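Local coordinates for protein concanavalin B (Canavalia ensiformis, PDB 6CAF) that may act as a carbohydrate-binding protein, built on the scaffold of the family 18 glycosyl hydrolases to which plant chitinases belong, at residues 30-35 with 302-307; 48-53 with 290-295; 129-134 with 178-183; 149-154 with 169-174. All coordinates share one frame; numbering follows the deposited sequence. Where two conformers were deposited one is given.

Interaction 1: 30-35 with 302-307; sequences TEIAVY and TNIIRY
The hydroxyl of Tyr35, near the far end of the strand that brings Ile32 against Ile304 and Ile305, is gripped by hydrogen bonds with Glu250 OE1 and His152 NE2. Just before the strand, Thr30 OG1 likewise has two partners, the backbone oxygen of Ile27 and the hydroxyl of Tyr284. The contact with helix 300-308 is made by carbon alone. Ile32 carries it through one methyl: CG1 lies beside the backbone N, anti to the carbonyl carbon, and an extended second torsion (chi2 179°) pushes CD1 out to the full length of the branch. Ile32 CD1 reaches Ile305 CG1 at 3.9 Å and Ile305 CD1 at 4.1 Å, the two side chains crossing at a slant. On its other partner it meets the short branch, with Ile32 CD1 4.1 Å from Ile304 CG2. In the TIM barrel of this family, strand 31-36 is the first of the chain and helix 300-308 the last of the model, so the pairing lays the last helix against the first strand. Isoleucine suits both places. Its branching at CB is well accommodated in a strand, and on the helix it offers a short and a long branch: Ile304 uses CG2, Ile305 its longer CG1-CD1 branch, whose end approaches Ile32. Ile304 also packs on Pro266, Leu269 and Ile270 of helix 266-273, while Ile305 touches Asn52. Ile32 is flanked by Tyr53 and by Ile287 and Leu289 of the adjoining strand 284-290.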
# COMPACT_ATOMS: atom_id res chain seq x y z
N THR A 30 0.80 4.05 16.15
CA THR A 30 1.32 3.68 14.85
C THR A 30 0.82 2.30 14.40
O THR A 30 0.99 1.31 15.12
CB THR A 30 2.88 3.64 14.93
OG1 THR A 30 3.40 4.96 15.09
CG2 THR A 30 3.53 3.01 13.70
N GLU A 31 0.28 2.24 13.19
CA GLU A 31 -0.00 0.98 12.51
C GLU A 31 1.04 0.80 11.42
O GLU A 31 1.41 1.77 10.79
CB GLU A 31 -1.42 1.00 11.92
CG GLU A 31 -2.51 1.08 12.99
CD GLU A 31 -3.94 1.18 12.42
OE1 GLU A 31 -4.12 1.54 11.24
OE2 GLU A 31 -4.87 0.92 13.20
N ILE A 32 1.45 -0.45 11.17
CA ILE A 32 2.46 -0.71 10.17
C ILE A 32 1.87 -1.57 9.05
O ILE A 32 1.28 -2.63 9.30
CB ILE A 32 3.68 -1.41 10.79
CG1 ILE A 32 4.21 -0.60 11.97
CG2 ILE A 32 4.75 -1.62 9.72
CD1 ILE A 32 5.42 -1.22 12.66
N ALA A 33 2.08 -1.12 7.82
CA ALA A 33 1.73 -1.89 6.64
C ALA A 33 3.03 -2.39 5.99
O ALA A 33 4.09 -1.77 6.16
CB ALA A 33 0.99 -1.00 5.66
N VAL A 34 2.92 -3.46 5.21
CA VAL A 34 4.08 -3.98 4.52
C VAL A 34 3.68 -4.56 3.18
O VAL A 34 2.58 -5.11 3.03
CB VAL A 34 4.79 -5.04 5.38
CG1 VAL A 34 3.95 -6.30 5.55
CG2 VAL A 34 6.18 -5.38 4.88
N TYR A 35 4.58 -4.43 2.21
CA TYR A 35 4.43 -5.04 0.90
C TYR A 35 5.00 -6.45 0.90
O TYR A 35 6.13 -6.70 1.34
CB TYR A 35 5.12 -4.21 -0.16
CG TYR A 35 4.49 -2.88 -0.45
CD1 TYR A 35 4.76 -1.77 0.34
CD2 TYR A 35 3.62 -2.72 -1.50
CE1 TYR A 35 4.19 -0.53 0.08
CE2 TYR A 35 3.07 -1.49 -1.77
CZ TYR A 35 3.34 -0.41 -1.01
OH TYR A 35 2.75 0.81 -1.34
N THR A 302 10.33 -4.53 13.75
CA THR A 302 10.52 -5.03 15.09
C THR A 302 11.06 -3.94 16.01
O THR A 302 10.62 -3.79 17.16
CB THR A 302 11.44 -6.25 15.03
OG1 THR A 302 10.71 -7.31 14.39
CG2 THR A 302 11.84 -6.70 16.40
N ASN A 303 12.02 -3.18 15.51
CA ASN A 303 12.60 -2.11 16.30
C ASN A 303 11.73 -0.93 16.58
O ASN A 303 11.62 -0.38 17.65
CB ASN A 303 13.91 -1.67 15.70
CG ASN A 303 15.00 -2.66 15.99
OD1 ASN A 303 15.14 -3.12 17.11
ND2 ASN A 303 15.76 -2.99 14.99
N ILE A 304 10.92 -0.67 15.55
CA ILE A 304 9.90 0.39 15.67
C ILE A 304 8.91 0.04 16.78
O ILE A 304 8.59 0.85 17.65
CB ILE A 304 9.09 0.64 14.38
CG1 ILE A 304 9.94 1.30 13.31
CG2 ILE A 304 7.86 1.50 14.62
CD1 ILE A 304 10.54 2.61 13.72
N ILE A 305 8.40 -1.17 16.73
CA ILE A 305 7.45 -1.62 17.72
C ILE A 305 8.04 -1.58 19.12
O ILE A 305 7.38 -1.18 20.06
CB ILE A 305 6.96 -3.01 17.34
CG1 ILE A 305 6.09 -2.88 16.11
CG2 ILE A 305 6.19 -3.65 18.49
CD1 ILE A 305 5.88 -4.19 15.45
N ARG A 306 9.30 -1.95 19.26
CA ARG A 306 9.95 -1.90 20.56
C ARG A 306 9.98 -0.49 21.15
O ARG A 306 9.74 -0.28 22.33
CB ARG A 306 11.35 -2.51 20.46
CG ARG A 306 12.11 -2.43 21.77
CD ARG A 306 13.22 -3.44 21.87
NE ARG A 306 14.20 -2.97 22.85
CZ ARG A 306 15.44 -2.63 22.55
NH1 ARG A 306 16.21 -2.17 23.52
NH2 ARG A 306 15.91 -2.74 21.31
N TYR A 307 10.25 0.48 20.32
CA TYR A 307 10.35 1.82 20.83
C TYR A 307 9.01 2.50 21.03
O TYR A 307 8.52 2.67 22.14
CB TYR A 307 11.37 2.60 20.01
CG TYR A 307 12.69 1.99 20.38
CD1 TYR A 307 13.17 2.11 21.68
CD2 TYR A 307 13.33 1.11 19.54
CE1 TYR A 307 14.33 1.48 22.08
CE2 TYR A 307 14.47 0.45 19.93
CZ TYR A 307 14.97 0.65 21.20
OH TYR A 307 16.13 0.02 21.60

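Interaction 2: 48-53 with 290-295; sequences CKTNNY and WNRQAD
Arg292 and Asp295 both set CG anti to the backbone N, and a bend at the second torsion of Arg292 (chi2 61°) turns its guanidinium back toward Tyr53, whose own CG lies beside the backbone N and sends the ring across to meet them. The phenol oxygen ends up between the two charged groups. Tyr53 OH donates to Asp295 OD2 at 2.5 Å, a short bond that reaches the anti side of the carboxylate from outside its plane. In return Arg292 NH1 gives a hydrogen bond to Tyr53 OH at 2.9 Å, bent to 145°. Both partners lie at the ring's edge, near its plane, and the guanidinium is turned 76° from the ring. The arginine would probably polarise the hydroxyl as a proton donor to the aspartate, which also binds Ser301 OG. All three side chains are buried, and a phenylalanine at Tyr53 would probably leave Arg292 NH1 and Asp295 OD2 without the oxygen that links them. These residues join the loop before the barrel's second strand to the start of the helix that follows its last one. There Asn291, preceded by a cis peptide, is the N-cap of helix 292-298, its OD1 accepting from Ala294 N at 3.1 Å. Thr50 supplies a methyl, CG2 standing 3.8 Å from Arg292 NH2. Its OG1 is engaged locally, bonded with Thr47 O and accepting from Asn52 N at 2.9 Å in an ST turn. Thr47 OG1 in turn bonds Arg292 NE and so helps to fix the guanidinium's rotation.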
# COMPACT_ATOMS: atom_id res chain seq x y z
N CYS A 48 2.22 -12.45 8.39
CA CYS A 48 1.11 -12.10 9.26
C CYS A 48 1.35 -12.49 10.71
O CYS A 48 1.04 -11.73 11.64
CB CYS A 48 -0.17 -12.77 8.74
SG CYS A 48 -0.72 -12.04 7.19
N LYS A 49 1.90 -13.67 10.90
CA LYS A 49 2.05 -14.20 12.25
C LYS A 49 3.11 -13.51 13.08
O LYS A 49 3.19 -13.75 14.29
CB LYS A 49 2.31 -15.71 12.25
CG LYS A 49 1.07 -16.49 11.90
CD LYS A 49 1.26 -17.98 11.92
CE LYS A 49 -0.03 -18.66 11.54
NZ LYS A 49 -0.88 -18.70 12.73
N THR A 50 3.92 -12.64 12.47
CA THR A 50 4.82 -11.83 13.26
C THR A 50 4.09 -10.91 14.24
O THR A 50 4.67 -10.49 15.24
CB THR A 50 5.69 -10.88 12.42
OG1 THR A 50 4.87 -9.92 11.73
CG2 THR A 50 6.56 -11.61 11.45
N ASN A 51 2.86 -10.56 13.89
CA ASN A 51 2.12 -9.55 14.63
C ASN A 51 2.68 -8.15 14.46
O ASN A 51 2.27 -7.24 15.18
CB ASN A 51 1.99 -9.88 16.12
CG ASN A 51 0.70 -10.59 16.43
OD1 ASN A 51 -0.21 -10.03 17.05
ND2 ASN A 51 0.60 -11.81 15.97
N ASN A 52 3.62 -7.97 13.53
CA ASN A 52 4.19 -6.63 13.33
C ASN A 52 3.33 -5.71 12.49
O ASN A 52 3.53 -4.51 12.54
CB ASN A 52 5.56 -6.73 12.65
CG ASN A 52 6.65 -7.23 13.57
OD1 ASN A 52 6.41 -7.83 14.60
ND2 ASN A 52 7.87 -6.97 13.18
N TYR A 53 2.40 -6.30 11.74
CA TYR A 53 1.72 -5.59 10.68
C TYR A 53 0.21 -5.59 10.87
O TYR A 53 -0.41 -6.62 11.18
CB TYR A 53 2.03 -6.26 9.34
CG TYR A 53 3.50 -6.53 9.11
CD1 TYR A 53 4.41 -5.49 8.97
CD2 TYR A 53 3.98 -7.83 9.06
CE1 TYR A 53 5.75 -5.73 8.74
CE2 TYR A 53 5.31 -8.07 8.81
CZ TYR A 53 6.19 -7.03 8.65
OH TYR A 53 7.51 -7.29 8.34
N TRP A 290 8.38 -0.77 2.41
CA TRP A 290 8.81 -1.42 1.19
C TRP A 290 10.15 -2.09 1.52
O TRP A 290 11.13 -1.36 1.73
CB TRP A 290 8.99 -0.39 0.05
CG TRP A 290 9.54 -1.03 -1.17
CD1 TRP A 290 10.81 -0.93 -1.63
CD2 TRP A 290 8.88 -1.99 -2.00
NE1 TRP A 290 10.99 -1.78 -2.73
CE2 TRP A 290 9.80 -2.41 -2.99
CE3 TRP A 290 7.57 -2.46 -2.07
CZ2 TRP A 290 9.46 -3.34 -3.98
CZ3 TRP A 290 7.23 -3.39 -3.07
CH2 TRP A 290 8.16 -3.82 -4.01
N ASN A 291 10.25 -3.42 1.61
CA ASN A 291 9.22 -4.43 1.52
C ASN A 291 9.49 -5.49 2.61
O ASN A 291 10.37 -5.32 3.47
CB ASN A 291 9.18 -5.04 0.13
CG ASN A 291 10.49 -5.73 -0.23
OD1 ASN A 291 11.46 -5.72 0.51
ND2 ASN A 291 10.49 -6.38 -1.38
N ARG A 292 8.73 -6.58 2.59
CA ARG A 292 8.85 -7.58 3.62
C ARG A 292 10.29 -8.15 3.67
O ARG A 292 10.84 -8.31 4.76
CB ARG A 292 7.82 -8.67 3.42
CG ARG A 292 7.96 -9.84 4.38
CD ARG A 292 7.80 -9.49 5.84
NE ARG A 292 7.82 -10.72 6.60
CZ ARG A 292 8.37 -10.92 7.80
NH1 ARG A 292 8.73 -9.90 8.52
NH2 ARG A 292 8.47 -12.16 8.27
N GLN A 293 10.86 -8.45 2.51
CA GLN A 293 12.23 -8.97 2.47
C GLN A 293 13.18 -8.05 3.21
O GLN A 293 14.00 -8.49 4.03
CB GLN A 293 12.70 -9.11 1.01
CG GLN A 293 14.15 -9.51 0.84
CD GLN A 293 14.67 -9.52 -0.58
OE1 GLN A 293 13.96 -9.25 -1.53
NE2 GLN A 293 15.95 -9.85 -0.70
N ALA A 294 13.12 -6.75 2.90
CA ALA A 294 14.03 -5.82 3.51
C ALA A 294 13.79 -5.69 5.01
O ALA A 294 14.73 -5.55 5.80
CB ALA A 294 13.93 -4.47 2.81
N ASP A 295 12.51 -5.76 5.40
CA ASP A 295 12.16 -5.67 6.83
C ASP A 295 12.71 -6.87 7.59
O ASP A 295 13.28 -6.73 8.67
CB ASP A 295 10.66 -5.57 6.98
CG ASP A 295 10.21 -5.12 8.34
OD1 ASP A 295 11.03 -4.58 9.09
OD2 ASP A 295 9.01 -5.27 8.64

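Interaction 3: 129-134 with 178-183; sequences YLHTYF and YQSTFL
His131 slides the CE1 side of its imidazole over one face of the Tyr178 ring, off-centre toward the rim. His131 CE1 comes within 3.6 Å of Tyr178 CD2, and the pair forms an offset stack with ring centroids 4.6 Å apart and planes inclined at 28°. The histidine gets there because its CG stands anti to the backbone N (chi1 -175°), which throws the imidazole outward from helix 120-135. Two further residues meet other parts of the same ring. Ser180 OG lies at the edge, near the ring plane, but at 3.9 Å from His131 NE2 it is a neighbour rather than a hydrogen-bond partner. On the carbon side Phe182 CE2 is 4.0 Å from His131 CD2, the two side chains crossing at about a right angle. A flat ring with both carbon and nitrogen on its rim suits a spot bordered by aromatic groups and a hydroxyl. Replacing His131 by an alanine is likely to strip Tyr178 of its stacking partner, leave a gap beside Phe182 and free the tyrosine ring to turn. Helix 164-178 ends here in a Schellman motif, which turns the chain so that Ser180 and Phe182 follow Tyr178 round His131: Gln179, with positive phi, is its C-prime residue, and Ser180 N reaches back to Lys175 O. The chain then turns inward through Phe182 to strand 183-186. His131 thus bridges two neighbouring outer helices of the barrel, packing also on Ile174 of helix 164-178, while Leu183 beyond the loop bonds through its backbone to Asp149 and Ile151, just before and on the neighbouring strand 150-154.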
# COMPACT_ATOMS: atom_id res chain seq x y z
N TYR A 129 -14.44 -6.56 -11.91
CA TYR A 129 -13.54 -7.71 -11.81
C TYR A 129 -12.92 -7.81 -10.41
O TYR A 129 -12.91 -8.90 -9.78
CB TYR A 129 -12.47 -7.63 -12.89
CG TYR A 129 -11.26 -8.54 -12.67
CD1 TYR A 129 -11.23 -9.83 -13.04
CD2 TYR A 129 -10.14 -8.02 -12.03
CE1 TYR A 129 -10.07 -10.62 -12.81
CE2 TYR A 129 -9.02 -8.74 -11.79
CZ TYR A 129 -8.95 -10.02 -12.17
OH TYR A 129 -7.70 -10.60 -11.81
N LEU A 130 -12.41 -6.68 -9.92
CA LEU A 130 -11.83 -6.69 -8.60
C LEU A 130 -12.85 -7.10 -7.54
O LEU A 130 -12.55 -7.89 -6.62
CB LEU A 130 -11.19 -5.36 -8.28
CG LEU A 130 -10.00 -4.99 -9.17
CD1 LEU A 130 -9.62 -3.55 -8.97
CD2 LEU A 130 -8.81 -5.88 -8.88
N HIS A 131 -14.06 -6.59 -7.67
CA HIS A 131 -15.06 -6.92 -6.71
C HIS A 131 -15.47 -8.41 -6.76
O HIS A 131 -15.51 -9.09 -5.72
CB HIS A 131 -16.28 -6.02 -6.88
CG HIS A 131 -17.30 -6.25 -5.83
ND1 HIS A 131 -18.47 -6.90 -6.06
CD2 HIS A 131 -17.28 -5.95 -4.51
CE1 HIS A 131 -19.17 -6.97 -4.95
NE2 HIS A 131 -18.46 -6.41 -3.99
N THR A 132 -15.77 -8.89 -7.96
CA THR A 132 -16.22 -10.23 -8.15
C THR A 132 -15.19 -11.25 -7.71
O THR A 132 -15.53 -12.26 -7.09
CB THR A 132 -16.62 -10.46 -9.63
OG1 THR A 132 -17.68 -9.56 -9.95
CG2 THR A 132 -16.97 -11.88 -9.89
N TYR A 133 -13.94 -10.98 -8.06
CA TYR A 133 -12.89 -11.98 -7.92
C TYR A 133 -11.99 -11.78 -6.71
O TYR A 133 -11.29 -12.74 -6.36
CB TYR A 133 -12.08 -12.10 -9.21
CG TYR A 133 -12.88 -12.67 -10.33
CD1 TYR A 133 -13.11 -14.04 -10.43
CD2 TYR A 133 -13.45 -11.86 -11.28
CE1 TYR A 133 -13.88 -14.57 -11.45
CE2 TYR A 133 -14.24 -12.39 -12.30
CZ TYR A 133 -14.43 -13.74 -12.41
OH TYR A 133 -15.22 -14.26 -13.43
N PHE A 134 -11.99 -10.61 -6.08
CA PHE A 134 -11.15 -10.37 -4.92
C PHE A 134 -11.83 -9.84 -3.67
O PHE A 134 -11.23 -9.94 -2.60
CB PHE A 134 -9.98 -9.42 -5.25
CG PHE A 134 -8.98 -9.98 -6.22
CD1 PHE A 134 -7.98 -10.80 -5.82
CD2 PHE A 134 -9.04 -9.66 -7.53
CE1 PHE A 134 -7.06 -11.28 -6.71
CE2 PHE A 134 -8.12 -10.10 -8.44
CZ PHE A 134 -7.11 -10.90 -8.03
N TYR A 178 -23.15 -2.37 -2.54
CA TYR A 178 -23.17 -3.60 -1.75
C TYR A 178 -22.99 -3.35 -0.24
O TYR A 178 -23.00 -4.29 0.54
CB TYR A 178 -22.06 -4.55 -2.26
CG TYR A 178 -22.35 -5.16 -3.58
CD1 TYR A 178 -23.19 -6.26 -3.68
CD2 TYR A 178 -21.89 -4.59 -4.74
CE1 TYR A 178 -23.52 -6.82 -4.90
CE2 TYR A 178 -22.22 -5.14 -5.97
CZ TYR A 178 -23.01 -6.26 -6.04
OH TYR A 178 -23.32 -6.79 -7.25
N GLN A 179 -22.88 -2.08 0.15
CA GLN A 179 -22.66 -1.67 1.55
C GLN A 179 -21.50 -2.47 2.09
O GLN A 179 -21.51 -3.00 3.21
CB GLN A 179 -23.94 -1.69 2.39
CG GLN A 179 -24.95 -0.64 1.90
CD GLN A 179 -24.51 0.82 2.11
OE1 GLN A 179 -24.34 1.60 1.12
NE2 GLN A 179 -24.35 1.22 3.38
N SER A 180 -20.48 -2.58 1.24
CA SER A 180 -19.25 -3.27 1.57
C SER A 180 -18.40 -2.44 2.54
O SER A 180 -18.57 -1.22 2.68
CB SER A 180 -18.42 -3.53 0.31
OG SER A 180 -19.02 -4.42 -0.64
N THR A 181 -17.44 -3.11 3.16
CA THR A 181 -16.54 -2.46 4.09
C THR A 181 -15.11 -2.41 3.56
O THR A 181 -14.22 -1.94 4.28
CB THR A 181 -16.56 -3.19 5.44
OG1 THR A 181 -16.14 -4.55 5.26
CG2 THR A 181 -17.97 -3.19 6.06
N PHE A 182 -14.86 -2.85 2.31
CA PHE A 182 -13.50 -2.82 1.83
C PHE A 182 -12.99 -1.40 1.76
O PHE A 182 -13.74 -0.44 1.58
CB PHE A 182 -13.29 -3.60 0.51
CG PHE A 182 -13.99 -3.01 -0.68
CD1 PHE A 182 -13.42 -1.98 -1.41
CD2 PHE A 182 -15.18 -3.51 -1.11
CE1 PHE A 182 -14.06 -1.47 -2.50
CE2 PHE A 182 -15.82 -3.00 -2.21
CZ PHE A 182 -15.26 -1.99 -2.91
N LEU A 183 -11.68 -1.30 1.89
CA LEU A 183 -10.99 -0.03 1.92
C LEU A 183 -10.29 0.23 0.59
O LEU A 183 -10.01 -0.67 -0.20
CB LEU A 183 -9.94 -0.05 3.03
CG LEU A 183 -10.54 -0.25 4.41
CD1 LEU A 183 -9.47 -0.63 5.42
CD2 LEU A 183 -11.30 0.98 4.88

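Interaction 4: 149-154 with 169-174; sequences DGIHFD and EELYQI
Leu171 and Phe153 point at each other from opposite directions, helix against strand, and meet with a methyl at a ring edge. Leu171 CD1 lies near the plane of the phenyl group, 3.9 Å from Phe153 CE1 and 4.0 Å from Phe153 CZ. Leu171 CG, beside the backbone N and anti to the carbonyl carbon (chi1 -77°), helps to place the methyl there. The same methyl faces Ile151 two residues earlier, where Ile151 CG2 is 4.3 Å from Leu171 CD1. One leucine branch therefore spans both outward-facing residues of the strand. Leucine suits the helix position because its fork sits one carbon beyond CB and can enter between a ring and a branched neighbour; Phe153 and Ile151 give the strand broad apolar surface toward the helix. The intervening His152 and the following Asp154 turn the other way, into the barrel, where His152 ND1 binds Ser185 OG. This strand and the residues just after it carry the family 18 signature, in which active enzymes have a glutamate where Gln156 stands here; Asp154 OD1 bonds Gln156 NE2. The phenyl ring meets Phe206 edge-to-face and touches Leu167 and Leu168, while Ile151 packs on Leu106 and Leu108 of strand 103-109. The contact lies within a beta-alpha-beta crossover, helix 164-178 covering strand 150-154 on the chain's way to strand 183-186, with helix 120-135 alongside at Glu170 and Ile174.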
# COMPACT_ATOMS: atom_id res chain seq x y z
N ASP A 149 -9.51 -7.11 2.19
CA ASP A 149 -9.89 -5.94 2.94
C ASP A 149 -9.77 -4.65 2.20
O ASP A 149 -10.27 -3.63 2.67
CB ASP A 149 -9.07 -5.90 4.20
CG ASP A 149 -9.32 -7.10 5.05
OD1 ASP A 149 -10.41 -7.17 5.66
OD2 ASP A 149 -8.50 -8.03 5.05
N GLY A 150 -9.12 -4.65 1.04
CA GLY A 150 -9.01 -3.44 0.29
C GLY A 150 -8.23 -3.58 -1.00
O GLY A 150 -7.64 -4.61 -1.28
N ILE A 151 -8.24 -2.48 -1.76
CA ILE A 151 -7.49 -2.35 -3.00
C ILE A 151 -6.58 -1.15 -2.82
O ILE A 151 -7.04 -0.05 -2.44
CB ILE A 151 -8.41 -2.12 -4.23
CG1 ILE A 151 -9.41 -3.26 -4.39
CG2 ILE A 151 -7.58 -1.90 -5.48
CD1 ILE A 151 -8.84 -4.63 -4.69
N HIS A 152 -5.29 -1.37 -3.11
CA HIS A 152 -4.25 -0.36 -2.95
C HIS A 152 -3.71 0.07 -4.31
O HIS A 152 -3.27 -0.75 -5.11
CB HIS A 152 -3.15 -0.96 -2.10
CG HIS A 152 -1.99 -0.08 -1.86
ND1 HIS A 152 -2.10 1.14 -1.24
CD2 HIS A 152 -0.67 -0.29 -2.03
CE1 HIS A 152 -0.90 1.65 -1.06
NE2 HIS A 152 -0.02 0.79 -1.52
N PHE A 153 -3.79 1.37 -4.57
CA PHE A 153 -3.41 1.95 -5.85
C PHE A 153 -1.93 2.38 -5.80
O PHE A 153 -1.62 3.53 -5.47
CB PHE A 153 -4.27 3.18 -6.16
CG PHE A 153 -5.66 2.91 -6.65
CD1 PHE A 153 -6.54 2.11 -5.95
CD2 PHE A 153 -6.11 3.57 -7.79
CE1 PHE A 153 -7.83 1.94 -6.41
CE2 PHE A 153 -7.40 3.44 -8.21
CZ PHE A 153 -8.25 2.61 -7.54
N ASP A 154 -1.02 1.48 -6.15
CA ASP A 154 0.41 1.80 -6.14
C ASP A 154 0.81 2.20 -7.56
O ASP A 154 1.57 1.51 -8.27
CB ASP A 154 1.25 0.65 -5.59
CG ASP A 154 2.62 1.06 -5.16
OD1 ASP A 154 3.06 2.18 -5.47
OD2 ASP A 154 3.30 0.22 -4.52
N GLU A 169 -13.45 5.82 -8.54
CA GLU A 169 -14.86 6.16 -8.49
C GLU A 169 -15.73 4.91 -8.62
O GLU A 169 -16.72 4.74 -7.89
CB GLU A 169 -15.18 7.11 -9.62
CG GLU A 169 -16.66 7.44 -9.75
CD GLU A 169 -17.21 8.21 -8.58
OE1 GLU A 169 -16.43 8.98 -8.00
OE2 GLU A 169 -18.41 8.06 -8.27
N GLU A 170 -15.38 4.05 -9.56
CA GLU A 170 -16.18 2.87 -9.79
C GLU A 170 -16.12 1.89 -8.61
O GLU A 170 -17.12 1.30 -8.22
CB GLU A 170 -15.82 2.19 -11.11
CG GLU A 170 -16.07 3.05 -12.34
CD GLU A 170 -17.48 3.51 -12.63
OE1 GLU A 170 -18.44 3.10 -11.96
OE2 GLU A 170 -17.61 4.32 -13.59
N LEU A 171 -14.93 1.74 -8.03
CA LEU A 171 -14.81 0.90 -6.85
C LEU A 171 -15.60 1.50 -5.67
O LEU A 171 -16.26 0.77 -4.93
CB LEU A 171 -13.34 0.70 -6.46
CG LEU A 171 -12.59 -0.29 -7.29
CD1 LEU A 171 -11.09 -0.12 -7.10
CD2 LEU A 171 -13.00 -1.71 -6.98
N TYR A 172 -15.50 2.81 -5.51
CA TYR A 172 -16.20 3.48 -4.46
C TYR A 172 -17.73 3.30 -4.59
O TYR A 172 -18.44 3.04 -3.62
CB TYR A 172 -15.83 4.95 -4.47
CG TYR A 172 -16.41 5.61 -3.27
CD1 TYR A 172 -15.75 5.52 -2.03
CD2 TYR A 172 -17.54 6.26 -3.33
CE1 TYR A 172 -16.30 6.05 -0.89
CE2 TYR A 172 -18.13 6.84 -2.19
CZ TYR A 172 -17.48 6.73 -0.98
OH TYR A 172 -17.96 7.25 0.19
N GLN A 173 -18.22 3.37 -5.81
CA GLN A 173 -19.65 3.20 -6.04
C GLN A 173 -20.09 1.77 -5.74
O GLN A 173 -21.17 1.56 -5.17
CB GLN A 173 -20.03 3.61 -7.46
CG GLN A 173 -19.93 5.11 -7.71
CD GLN A 173 -20.85 5.91 -6.82
OE1 GLN A 173 -21.95 5.46 -6.52
NE2 GLN A 173 -20.40 7.08 -6.39
N ILE A 174 -19.29 0.79 -6.10
CA ILE A 174 -19.58 -0.61 -5.82
C ILE A 174 -19.68 -0.80 -4.29
O ILE A 174 -20.52 -1.58 -3.82
CB ILE A 174 -18.52 -1.54 -6.48
CG1 ILE A 174 -18.73 -1.63 -7.98
CG2 ILE A 174 -18.57 -2.94 -5.85
CD1 ILE A 174 -17.51 -2.19 -8.71

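In the fold
The four contacts form two pairs around one barrel. Interactions 1 and 2 have centres about 8 Å apart, joined by the probable backbone bond from Arg292 N to Tyr35 O at 2.9 Å. Interactions 3 and 4, also about 8 Å apart between centres, share the sheet ladder, with Leu183 N 2.8 Å from Asp149 O. Across the barrel interactions 1 and 4 have centres about 25 Å apart, yet their strands meet inside: Tyr35 OH probably bonds His152 NE2 at 2.8 Å and Asp154 OD2 at 3.3 Å. These residues lie where family 18 enzymes have their active site; interaction 2 adjoins Tyr35 through Trp290, while the packing of interactions 1, 3 and 4 is probably apart from it.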